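Long-range contacts in NTF2 domain-containing protein (Chaetomium thermophilum, PDB 4X2H), which probably serves as the NTF2-like Mtr2 partner of Mex67 in a heterodimer that exports mRNA from the nucleus and binds the TREX-2 complex: residues F11-Y16 and F149-L155; V156-D160 and R171-I175; T35-H41 and Y101-A105. The contacts are given in a common frame with arbitrary orientation. Numbering follows the deposited sequence.

In the fold
Interactions 1 and 2 both use strand 145-157, with centres about 14 Å apart. Interaction 1 sets helix 3-20 against the face of the strand, the contact centre lying about 4 Å from the centre of the chain; interaction 2 pairs the strand's end with the start of strand 173-182. Phe11 joins them, its CZ 3.6 Å from Ile175 CD1. Beyond the strand the chain meets interaction 3, about 10 Å from interaction 2 centre to centre: probable hydrogen bonds join Tyr36 OH with Pro157 O and Thr35 OG1 with Asp160 OD1, each 2.5 Å. Interaction 3 lies about 19 Å from the chain centre, and Phe103 and Tyr101 there touch the putative mRNA export protein chain, presumably Mex67.

Interaction 1 (F11-Y16 and F149-L155); sequences FVEWYY and FNDVFIL
Residues 11-16 form a run of alpha-helix, with Tyr15 N hydrogen-bonded to Phe11 O at 2.8 Å, laid over the extended strand 149-155. The two axes come within 12.3 Å, their N-to-C directions 119° apart, so side chains, not backbones, bridge the gap; the nearest CA atoms are those of Phe11 and Leu155, 9.3 Å apart. Phe149, Asp151, Phe153 and Leu155 point their CA-to-CB bonds toward the helix, which answers with Phe11, Tyr15 and Tyr16.

Phe11 and Tyr15, one turn apart, share the t rotamer and both contact Phe153 (m, chi2 near 90°), the three rings forming a triangle. The edge of Phe11 meets the face of Phe153, with centroids 5.0 Å apart and planes at 73°; the edge of Phe153 in turn meets the face of Tyr15 at 5.2 Å and 71°. Leu155 (m, t) places CD2 over the face of Phe11, a CH-pi contact 4.1 Å from the ring centroid.

Tyr16 takes the m rotamer instead, which carries its hydroxyl to the strand: OH donates to Asp151 OD2 at 2.6 Å. Asp151 has an off-well chi1 of -101°, and its OD1 is hydrogen-bonded to His178 NE2. Phe149, a p rotamer, packs obliquely beside the Tyr16 ring, its CE2 3.7 Å from Tyr16 CE1. The hydroxyl of Tyr15 is hydrogen-bonded to Trp59 NE1. An aromatic cluster built from two T-shaped pairs, with one buried tyrosine-aspartate hydrogen bond, thus fills the space between the N-terminal helix and the curved sheet, the hydrophobic core of an NTF2-like cone.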
loop_
_atom_site.group_PDB
_atom_site.type_symbol
_atom_site.label_atom_id
_atom_site.label_comp_id
_atom_site.label_asym_id
_atom_site.label_seq_id
_atom_site.Cartn_x
_atom_site.Cartn_y
_atom_site.Cartn_z
ATOM N N PHE B 11 10.603 -9.242 1.960
ATOM C CA PHE B 11 10.911 -8.058 1.175
ATOM C C PHE B 11 11.147 -6.850 2.070
ATOM O O PHE B 11 12.112 -6.111 1.882
ATOM C CB PHE B 11 9.793 -7.733 0.180
ATOM C CG PHE B 11 9.936 -6.373 -0.435
ATOM C CD1 PHE B 11 10.767 -6.179 -1.519
ATOM C CD2 PHE B 11 9.275 -5.278 0.104
ATOM C CE1 PHE B 11 10.915 -4.924 -2.079
ATOM C CE2 PHE B 11 9.425 -4.019 -0.444
ATOM C CZ PHE B 11 10.245 -3.840 -1.531
ATOM N N VAL B 12 10.255 -6.646 3.034
ATOM C CA VAL B 12 10.352 -5.487 3.915
ATOM C C VAL B 12 11.655 -5.535 4.704
ATOM O O VAL B 12 12.350 -4.527 4.844
ATOM C CB VAL B 12 9.149 -5.413 4.882
ATOM C CG1 VAL B 12 9.383 -4.365 5.977
ATOM C CG2 VAL B 12 7.877 -5.090 4.116
ATOM N N GLU B 13 11.991 -6.714 5.214
ATOM C CA GLU B 13 13.206 -6.871 5.997
ATOM C C GLU B 13 14.418 -6.553 5.129
ATOM O O GLU B 13 15.340 -5.877 5.568
ATOM C CB GLU B 13 13.303 -8.288 6.569
ATOM C CG GLU B 13 14.391 -8.466 7.618
ATOM C CD GLU B 13 14.376 -9.849 8.248
ATOM O OE1 GLU B 13 13.297 -10.478 8.281
ATOM O OE2 GLU B 13 15.442 -10.307 8.710
ATOM N N TRP B 14 14.398 -7.019 3.884
ATOM C CA TRP B 14 15.515 -6.790 2.974
ATOM C C TRP B 14 15.647 -5.318 2.592
ATOM O O TRP B 14 16.718 -4.731 2.713
ATOM C CB TRP B 14 15.365 -7.625 1.699
ATOM C CG TRP B 14 16.394 -7.255 0.670
ATOM C CD1 TRP B 14 17.695 -7.655 0.639
ATOM C CD2 TRP B 14 16.211 -6.398 -0.464
ATOM N NE1 TRP B 14 18.337 -7.097 -0.438
ATOM C CE2 TRP B 14 17.448 -6.321 -1.133
ATOM C CE3 TRP B 14 15.125 -5.678 -0.972
ATOM C CZ2 TRP B 14 17.629 -5.562 -2.282
ATOM C CZ3 TRP B 14 15.305 -4.922 -2.120
ATOM C CH2 TRP B 14 16.549 -4.868 -2.760
ATOM N N TYR B 15 14.547 -4.740 2.123
ATOM C CA TYR B 15 14.540 -3.400 1.551
ATOM C C TYR B 15 15.039 -2.332 2.533
ATOM O O TYR B 15 15.943 -1.554 2.225
ATOM C CB TYR B 15 13.123 -3.065 1.071
ATOM C CG TYR B 15 12.988 -1.702 0.442
ATOM C CD1 TYR B 15 13.194 -1.516 -0.920
ATOM C CD2 TYR B 15 12.652 -0.595 1.207
ATOM C CE1 TYR B 15 13.076 -0.264 -1.495
ATOM C CE2 TYR B 15 12.526 0.653 0.641
ATOM C CZ TYR B 15 12.743 0.817 -0.708
ATOM O OH TYR B 15 12.617 2.068 -1.267
ATOM N N TYR B 16 14.466 -2.300 3.723
ATOM C CA TYR B 16 14.838 -1.268 4.682
ATOM C C TYR B 16 16.182 -1.566 5.349
ATOM O O TYR B 16 16.839 -0.659 5.849
ATOM C CB TYR B 16 13.709 -1.092 5.698
ATOM C CG TYR B 16 12.458 -0.564 5.021
ATOM C CD1 TYR B 16 12.325 0.784 4.714
ATOM C CD2 TYR B 16 11.435 -1.422 4.642
ATOM C CE1 TYR B 16 11.195 1.264 4.073
ATOM C CE2 TYR B 16 10.310 -0.955 3.999
ATOM C CZ TYR B 16 10.191 0.386 3.717
ATOM O OH TYR B 16 9.063 0.841 3.070
ATOM N N PHE B 149 6.731 7.975 7.657
ATOM C CA PHE B 149 6.736 7.591 6.250
ATOM C C PHE B 149 5.706 6.528 5.975
ATOM O O PHE B 149 5.331 5.749 6.852
ATOM C CB PHE B 149 8.121 7.115 5.782
ATOM C CG PHE B 149 8.454 5.691 6.142
ATOM C CD1 PHE B 149 9.113 5.400 7.319
ATOM C CD2 PHE B 149 8.152 4.647 5.277
ATOM C CE1 PHE B 149 9.438 4.099 7.656
ATOM C CE2 PHE B 149 8.475 3.341 5.605
ATOM C CZ PHE B 149 9.125 3.069 6.798
ATOM N N ASN B 150 5.239 6.548 4.736
ATOM C CA ASN B 150 4.314 5.569 4.215
ATOM C C ASN B 150 4.789 5.183 2.822
ATOM O O ASN B 150 4.887 6.032 1.935
ATOM C CB ASN B 150 2.889 6.133 4.193
ATOM C CG ASN B 150 1.902 5.207 3.521
ATOM O OD1 ASN B 150 1.133 5.629 2.661
ATOM N ND2 ASN B 150 1.916 3.939 3.908
ATOM N N ASP B 151 5.133 3.907 2.666
ATOM C CA ASP B 151 5.564 3.334 1.396
ATOM C C ASP B 151 4.478 2.412 0.872
ATOM O O ASP B 151 3.889 1.664 1.643
ATOM C CB ASP B 151 6.861 2.526 1.568
ATOM C CG ASP B 151 8.107 3.273 1.120
ATOM O OD1 ASP B 151 8.026 4.126 0.213
ATOM O OD2 ASP B 151 9.192 2.975 1.675
ATOM N N VAL B 152 4.205 2.461 -0.427
ATOM C CA VAL B 152 3.390 1.428 -1.047
ATOM C C VAL B 152 4.133 0.857 -2.248
ATOM O O VAL B 152 4.815 1.578 -2.974
ATOM C CB VAL B 152 1.986 1.939 -1.471
ATOM C CG1 VAL B 152 1.158 2.308 -0.235
ATOM C CG2 VAL B 152 2.086 3.093 -2.459
ATOM N N PHE B 153 4.016 -0.455 -2.415
ATOM C CA PHE B 153 4.685 -1.177 -3.489
ATOM C C PHE B 153 3.711 -2.085 -4.196
ATOM O O PHE B 153 2.825 -2.662 -3.563
ATOM C CB PHE B 153 5.827 -2.055 -2.970
ATOM C CG PHE B 153 6.874 -1.326 -2.189
ATOM C CD1 PHE B 153 6.766 -1.202 -0.816
ATOM C CD2 PHE B 153 7.998 -0.814 -2.819
ATOM C CE1 PHE B 153 7.740 -0.569 -0.091
ATOM C CE2 PHE B 153 8.974 -0.171 -2.097
ATOM C CZ PHE B 153 8.850 -0.047 -0.731
ATOM N N ILE B 154 3.888 -2.228 -5.504
ATOM C CA ILE B 154 3.318 -3.363 -6.204
ATOM C C ILE B 154 4.454 -4.333 -6.509
ATOM O O ILE B 154 5.429 -3.984 -7.179
ATOM C CB ILE B 154 2.580 -2.955 -7.485
ATOM C CG1 ILE B 154 1.362 -2.107 -7.120
ATOM C CG2 ILE B 154 2.126 -4.196 -8.249
ATOM C CD1 ILE B 154 0.675 -1.465 -8.303
ATOM N N LEU B 155 4.331 -5.545 -5.985
ATOM C CA LEU B 155 5.345 -6.570 -6.178
ATOM C C LEU B 155 4.880 -7.618 -7.173
ATOM O O LEU B 155 3.715 -8.006 -7.159
ATOM C CB LEU B 155 5.685 -7.238 -4.855
ATOM C CG LEU B 155 6.219 -6.330 -3.751
ATOM C CD1 LEU B 155 6.326 -7.124 -2.471
ATOM C CD2 LEU B 155 7.571 -5.731 -4.130
#

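Interaction 2 (V156-D160 and R171-I175); sequences VPNWD and RKYLI
An antiparallel pairing between neighbouring strands of the NTF2-like sheet closes here with an Asx turn, just where strand 145-157 ends and strand 173-182 begins. Val156 and Leu174 form a hydrogen-bonded pair, CA atoms 5.3 Å apart: Val156 N donates to Leu174 O at 2.9 Å and Leu174 N to Val156 O at 2.7 Å. Both side chains lie on the same face of the sheet. Next comes the non-hydrogen-bonded pair Pro157-Tyr173, CA atoms only 4.5 Å apart, where the proline has no amide hydrogen to give. Val156 O also receives a CA-H...O contact from Tyr173 CA at 3.2 Å. Tyr173 (m) brings CE2 4.2 Å from Pro157 CG, while its hydroxyl is hydrogen-bonded to Val119 O.

Past the strand, Asn158 adds one more backbone hydrogen bond beyond the last bridge, its N donating to Lys172 O at 2.8 Å. Its side chain, a t rotamer with chi2 of -13°, then works in two directions: ND2 donates to Arg171 O at 2.8 Å, and OD1 accepts from Asp160 N at 3.0 Å. Asn158 CG rests 3.7 Å from Leu174 CD1, so the amide also packs on the leucine. The chain turns through Trp159 and Asp160, both with negative phi and psi. One asparagine therefore ties the departing chain to the residues leading into strand 173-182 and bends it away: an Asx turn at the end of an antiparallel beta ladder.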
loop_
_atom_site.group_PDB
_atom_site.type_symbol
_atom_site.label_atom_id
_atom_site.label_comp_id
_atom_site.label_asym_id
_atom_site.label_seq_id
_atom_site.Cartn_x
_atom_site.Cartn_y
_atom_site.Cartn_z
ATOM N N VAL B 156 5.799 -8.074 -8.023
ATOM C CA VAL B 156 5.510 -9.130 -8.997
ATOM C C VAL B 156 6.550 -10.250 -8.877
ATOM O O VAL B 156 7.640 -10.040 -8.338
ATOM C CB VAL B 156 5.483 -8.585 -10.446
ATOM C CG1 VAL B 156 4.319 -7.617 -10.639
ATOM C CG2 VAL B 156 6.798 -7.911 -10.802
ATOM N N PRO B 157 6.209 -11.459 -9.354
ATOM C CA PRO B 157 7.133 -12.594 -9.244
ATOM C C PRO B 157 8.450 -12.382 -9.986
ATOM O O PRO B 157 8.447 -11.848 -11.096
ATOM C CB PRO B 157 6.351 -13.747 -9.881
ATOM C CG PRO B 157 4.935 -13.354 -9.800
ATOM C CD PRO B 157 4.910 -11.862 -9.917
ATOM N N ASN B 158 9.555 -12.792 -9.375
ATOM C CA ASN B 158 10.834 -12.863 -10.077
ATOM C C ASN B 158 10.977 -14.242 -10.697
ATOM O O ASN B 158 11.345 -15.198 -10.015
ATOM C CB ASN B 158 12.007 -12.580 -9.134
ATOM C CG ASN B 158 13.343 -12.513 -9.864
ATOM O OD1 ASN B 158 13.453 -12.902 -11.032
ATOM N ND2 ASN B 158 14.367 -12.028 -9.174
ATOM N N TRP B 159 10.684 -14.344 -11.991
ATOM C CA TRP B 159 10.681 -15.633 -12.675
ATOM C C TRP B 159 12.072 -16.258 -12.741
ATOM O O TRP B 159 12.202 -17.465 -12.936
ATOM C CB TRP B 159 10.129 -15.489 -14.096
ATOM C CG TRP B 159 8.760 -14.898 -14.170
ATOM C CD1 TRP B 159 8.391 -13.777 -14.856
ATOM C CD2 TRP B 159 7.571 -15.387 -13.533
ATOM N NE1 TRP B 159 7.049 -13.544 -14.694
ATOM C CE2 TRP B 159 6.521 -14.518 -13.887
ATOM C CE3 TRP B 159 7.291 -16.479 -12.708
ATOM C CZ2 TRP B 159 5.213 -14.701 -13.436
ATOM C CZ3 TRP B 159 5.990 -16.662 -12.265
ATOM C CH2 TRP B 159 4.969 -15.774 -12.628
ATOM N N ASP B 160 13.106 -15.439 -12.582
ATOM C CA ASP B 160 14.482 -15.915 -12.691
ATOM C C ASP B 160 14.994 -16.519 -11.388
ATOM O O ASP B 160 16.035 -17.180 -11.380
ATOM C CB ASP B 160 15.404 -14.773 -13.128
ATOM C CG ASP B 160 15.057 -14.239 -14.508
ATOM O OD1 ASP B 160 14.764 -15.059 -15.405
ATOM O OD2 ASP B 160 15.069 -13.001 -14.692
ATOM N N ARG B 171 16.040 -11.849 -5.055
ATOM C CA ARG B 171 14.725 -11.355 -4.687
ATOM C C ARG B 171 13.633 -12.205 -5.329
ATOM O O ARG B 171 13.582 -12.317 -6.546
ATOM C CB ARG B 171 14.602 -9.892 -5.117
ATOM C CG ARG B 171 15.382 -8.913 -4.236
ATOM C CD ARG B 171 14.911 -8.998 -2.799
ATOM N NE ARG B 171 13.474 -9.232 -2.760
ATOM C CZ ARG B 171 12.823 -9.792 -1.747
ATOM N NH1 ARG B 171 11.509 -9.964 -1.837
ATOM N NH2 ARG B 171 13.472 -10.185 -0.654
ATOM N N LYS B 172 12.771 -12.808 -4.511
ATOM C CA LYS B 172 11.705 -13.672 -5.022
ATOM C C LYS B 172 10.597 -12.877 -5.704
ATOM O O LYS B 172 9.950 -13.375 -6.636
ATOM C CB LYS B 172 11.104 -14.506 -3.893
ATOM C CG LYS B 172 11.940 -15.707 -3.479
ATOM C CD LYS B 172 11.244 -16.471 -2.359
ATOM C CE LYS B 172 11.594 -17.946 -2.359
ATOM N NZ LYS B 172 12.992 -18.200 -1.928
ATOM N N TYR B 173 10.375 -11.658 -5.216
ATOM C CA TYR B 173 9.402 -10.738 -5.799
ATOM C C TYR B 173 10.024 -9.362 -5.983
ATOM O O TYR B 173 10.780 -8.891 -5.123
ATOM C CB TYR B 173 8.146 -10.672 -4.924
ATOM C CG TYR B 173 7.461 -12.013 -4.853
ATOM C CD1 TYR B 173 7.851 -12.964 -3.919
ATOM C CD2 TYR B 173 6.461 -12.351 -5.756
ATOM C CE1 TYR B 173 7.246 -14.208 -3.870
ATOM C CE2 TYR B 173 5.847 -13.589 -5.717
ATOM C CZ TYR B 173 6.248 -14.515 -4.776
ATOM O OH TYR B 173 5.644 -15.752 -4.739
ATOM N N LEU B 174 9.707 -8.728 -7.108
ATOM C CA LEU B 174 10.340 -7.475 -7.506
ATOM C C LEU B 174 9.357 -6.313 -7.506
ATOM O O LEU B 174 8.156 -6.511 -7.629
ATOM C CB LEU B 174 10.958 -7.622 -8.894
ATOM C CG LEU B 174 12.018 -8.715 -9.012
ATOM C CD1 LEU B 174 12.322 -9.003 -10.473
ATOM C CD2 LEU B 174 13.277 -8.321 -8.264
ATOM N N ILE B 175 9.878 -5.098 -7.384
ATOM C CA ILE B 175 9.043 -3.907 -7.353
ATOM C C ILE B 175 8.706 -3.431 -8.759
ATOM O O ILE B 175 9.594 -3.058 -9.533
ATOM C CB ILE B 175 9.724 -2.752 -6.611
ATOM C CG1 ILE B 175 10.153 -3.184 -5.208
ATOM C CG2 ILE B 175 8.793 -1.547 -6.533
ATOM C CD1 ILE B 175 11.189 -2.277 -4.609
#

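Interaction 3 (T35-H41 and Y101-A105); sequences TYTKAGH and YRFAA
The end of helix 34-39 presses into a turn in the loop between strand 83-96 and helix 107-112. Gly40, with phi 79°, ends the helix in a Schellman motif: His41 N hydrogen-bonds to Tyr36 O at 2.8 Å and Gly40 N to Thr37 O at 3.1 Å. Opposite, Arg102 to Ala105 make a type II beta turn whose tip, Ala104 (phi 68°), is the bump. Its CB sits among Thr35, Tyr36 and Ala39, 3.9 Å from Thr35 CG2, 3.7 Å from Tyr36 CD1 and 3.5 Å from Ala39 CB; the small alanines let the CA atoms of Ala39 and Ala104 approach to 5.6 Å.

Phe103, a t rotamer, fills the next hollow: CZ is 3.9 Å from Ala39 CB, CD2 4.0 Å from Tyr36 CE1 and CE2 3.7 Å from His41 CD2. Tyr101 closes the row, CE2 3.3 Å from Tyr36 OH, whose hydrogen bond goes to Pro157 O. No direct hydrogen bond crosses; one water instead bridges His41 NE2 (2.6 Å) and Tyr101 OH (2.7 Å). Phe103 stacks on a ring of the putative mRNA export protein chain, so this Schellman-capped helix end and type II turn pack together at the heterodimer interface, which Tyr101 also joins.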
loop_
_atom_site.group_PDB
_atom_site.type_symbol
_atom_site.label_atom_id
_atom_site.label_comp_id
_atom_site.label_asym_id
_atom_site.label_seq_id
_atom_site.Cartn_x
_atom_site.Cartn_y
_atom_site.Cartn_z
ATOM N N THR B 35 14.363 -11.519 -17.287
ATOM C CA THR B 35 13.137 -11.990 -17.916
ATOM C C THR B 35 12.167 -10.847 -18.215
ATOM O O THR B 35 11.591 -10.785 -19.301
ATOM C CB THR B 35 12.448 -13.048 -17.034
ATOM O OG1 THR B 35 13.181 -14.276 -17.121
ATOM C CG2 THR B 35 11.013 -13.300 -17.476
ATOM N N TYR B 36 11.978 -9.942 -17.262
ATOM C CA TYR B 36 11.064 -8.828 -17.482
ATOM C C TYR B 36 11.608 -7.886 -18.549
ATOM O O TYR B 36 10.840 -7.291 -19.300
ATOM C CB TYR B 36 10.804 -8.080 -16.177
ATOM C CG TYR B 36 9.793 -8.769 -15.289
ATOM C CD1 TYR B 36 8.568 -9.188 -15.792
ATOM C CD2 TYR B 36 10.070 -9.015 -13.960
ATOM C CE1 TYR B 36 7.639 -9.822 -14.983
ATOM C CE2 TYR B 36 9.149 -9.651 -13.143
ATOM C CZ TYR B 36 7.939 -10.051 -13.660
ATOM O OH TYR B 36 7.030 -10.684 -12.841
ATOM N N THR B 37 12.929 -7.772 -18.636
ATOM C CA THR B 37 13.545 -6.918 -19.643
ATOM C C THR B 37 13.334 -7.505 -21.037
ATOM O O THR B 37 12.999 -6.782 -21.976
ATOM C CB THR B 37 15.047 -6.727 -19.374
ATOM O OG1 THR B 37 15.219 -5.993 -18.153
ATOM C CG2 THR B 37 15.718 -5.961 -20.510
ATOM N N LYS B 38 13.524 -8.814 -21.170
ATOM C CA LYS B 38 13.299 -9.486 -22.449
ATOM C C LYS B 38 11.832 -9.378 -22.849
ATOM O O LYS B 38 11.505 -9.238 -24.029
ATOM C CB LYS B 38 13.719 -10.957 -22.368
ATOM C CG LYS B 38 13.643 -11.716 -23.692
ATOM C CD LYS B 38 14.815 -11.374 -24.603
ATOM C CE LYS B 38 14.683 -12.046 -25.964
ATOM N NZ LYS B 38 15.178 -11.168 -27.064
ATOM N N ALA B 39 10.951 -9.444 -21.856
ATOM C CA ALA B 39 9.515 -9.394 -22.094
ATOM C C ALA B 39 9.028 -7.974 -22.373
ATOM O O ALA B 39 7.886 -7.780 -22.785
ATOM C CB ALA B 39 8.772 -9.977 -20.902
ATOM N N GLY B 40 9.891 -6.990 -22.147
ATOM C CA GLY B 40 9.553 -5.600 -22.404
ATOM C C GLY B 40 8.689 -4.985 -21.321
ATOM O O GLY B 40 7.840 -4.145 -21.600
ATOM N N HIS B 41 8.899 -5.405 -20.079
ATOM C CA HIS B 41 8.184 -4.809 -18.959
ATOM C C HIS B 41 8.495 -3.317 -18.922
ATOM O O HIS B 41 9.636 -2.918 -19.151
ATOM C CB HIS B 41 8.576 -5.470 -17.637
ATOM C CG HIS B 41 7.615 -5.202 -16.519
ATOM N ND1 HIS B 41 7.533 -3.986 -15.881
ATOM C CD2 HIS B 41 6.692 -6.000 -15.930
ATOM C CE1 HIS B 41 6.600 -4.042 -14.946
ATOM N NE2 HIS B 41 6.075 -5.254 -14.955
ATOM N N TYR B 101 -1.065 -14.050 -11.821
ATOM C CA TYR B 101 -0.148 -13.186 -12.550
ATOM C C TYR B 101 0.609 -14.005 -13.591
ATOM O O TYR B 101 1.184 -15.045 -13.264
ATOM C CB TYR B 101 0.812 -12.498 -11.579
ATOM C CG TYR B 101 1.715 -11.490 -12.240
ATOM C CD1 TYR B 101 1.314 -10.170 -12.391
ATOM C CD2 TYR B 101 2.960 -11.858 -12.724
ATOM C CE1 TYR B 101 2.135 -9.243 -13.002
ATOM C CE2 TYR B 101 3.786 -10.945 -13.334
ATOM C CZ TYR B 101 3.369 -9.637 -13.469
ATOM O OH TYR B 101 4.196 -8.726 -14.080
ATOM N N ARG B 102 0.592 -13.543 -14.843
ATOM C CA ARG B 102 1.136 -14.319 -15.958
ATOM C C ARG B 102 2.157 -13.581 -16.813
ATOM O O ARG B 102 2.763 -14.190 -17.697
ATOM C CB ARG B 102 0.016 -14.776 -16.894
ATOM C CG ARG B 102 -1.137 -15.473 -16.226
ATOM C CD ARG B 102 -1.964 -16.243 -17.239
ATOM N NE ARG B 102 -2.665 -17.363 -16.619
ATOM C CZ ARG B 102 -2.972 -18.498 -17.238
ATOM N NH1 ARG B 102 -2.643 -18.683 -18.511
ATOM N NH2 ARG B 102 -3.610 -19.454 -16.581
ATOM N N PHE B 103 2.340 -12.283 -16.605
ATOM C CA PHE B 103 3.187 -11.545 -17.532
ATOM C C PHE B 103 4.634 -12.014 -17.442
ATOM O O PHE B 103 5.216 -12.071 -16.361
ATOM C CB PHE B 103 3.132 -10.036 -17.303
ATOM C CG PHE B 103 3.972 -9.277 -18.283
ATOM C CD1 PHE B 103 3.536 -9.107 -19.588
ATOM C CD2 PHE B 103 5.215 -8.790 -17.929
ATOM C CE1 PHE B 103 4.311 -8.438 -20.513
ATOM C CE2 PHE B 103 6.001 -8.116 -18.853
ATOM C CZ PHE B 103 5.543 -7.941 -20.148
ATOM N N ALA B 104 5.181 -12.366 -18.605
ATOM C CA ALA B 104 6.561 -12.824 -18.753
ATOM C C ALA B 104 6.799 -14.186 -18.097
ATOM O O ALA B 104 7.934 -14.639 -18.002
ATOM C CB ALA B 104 7.530 -11.784 -18.183
ATOM N N ALA B 105 5.726 -14.837 -17.663
ATOM C CA ALA B 105 5.833 -16.080 -16.913
ATOM C C ALA B 105 6.317 -17.239 -17.782
ATOM O O ALA B 105 5.815 -17.428 -18.887
ATOM C CB ALA B 105 4.489 -16.433 -16.293
HETATM O O HOH W 1 3.749 -6.060 -14.071
#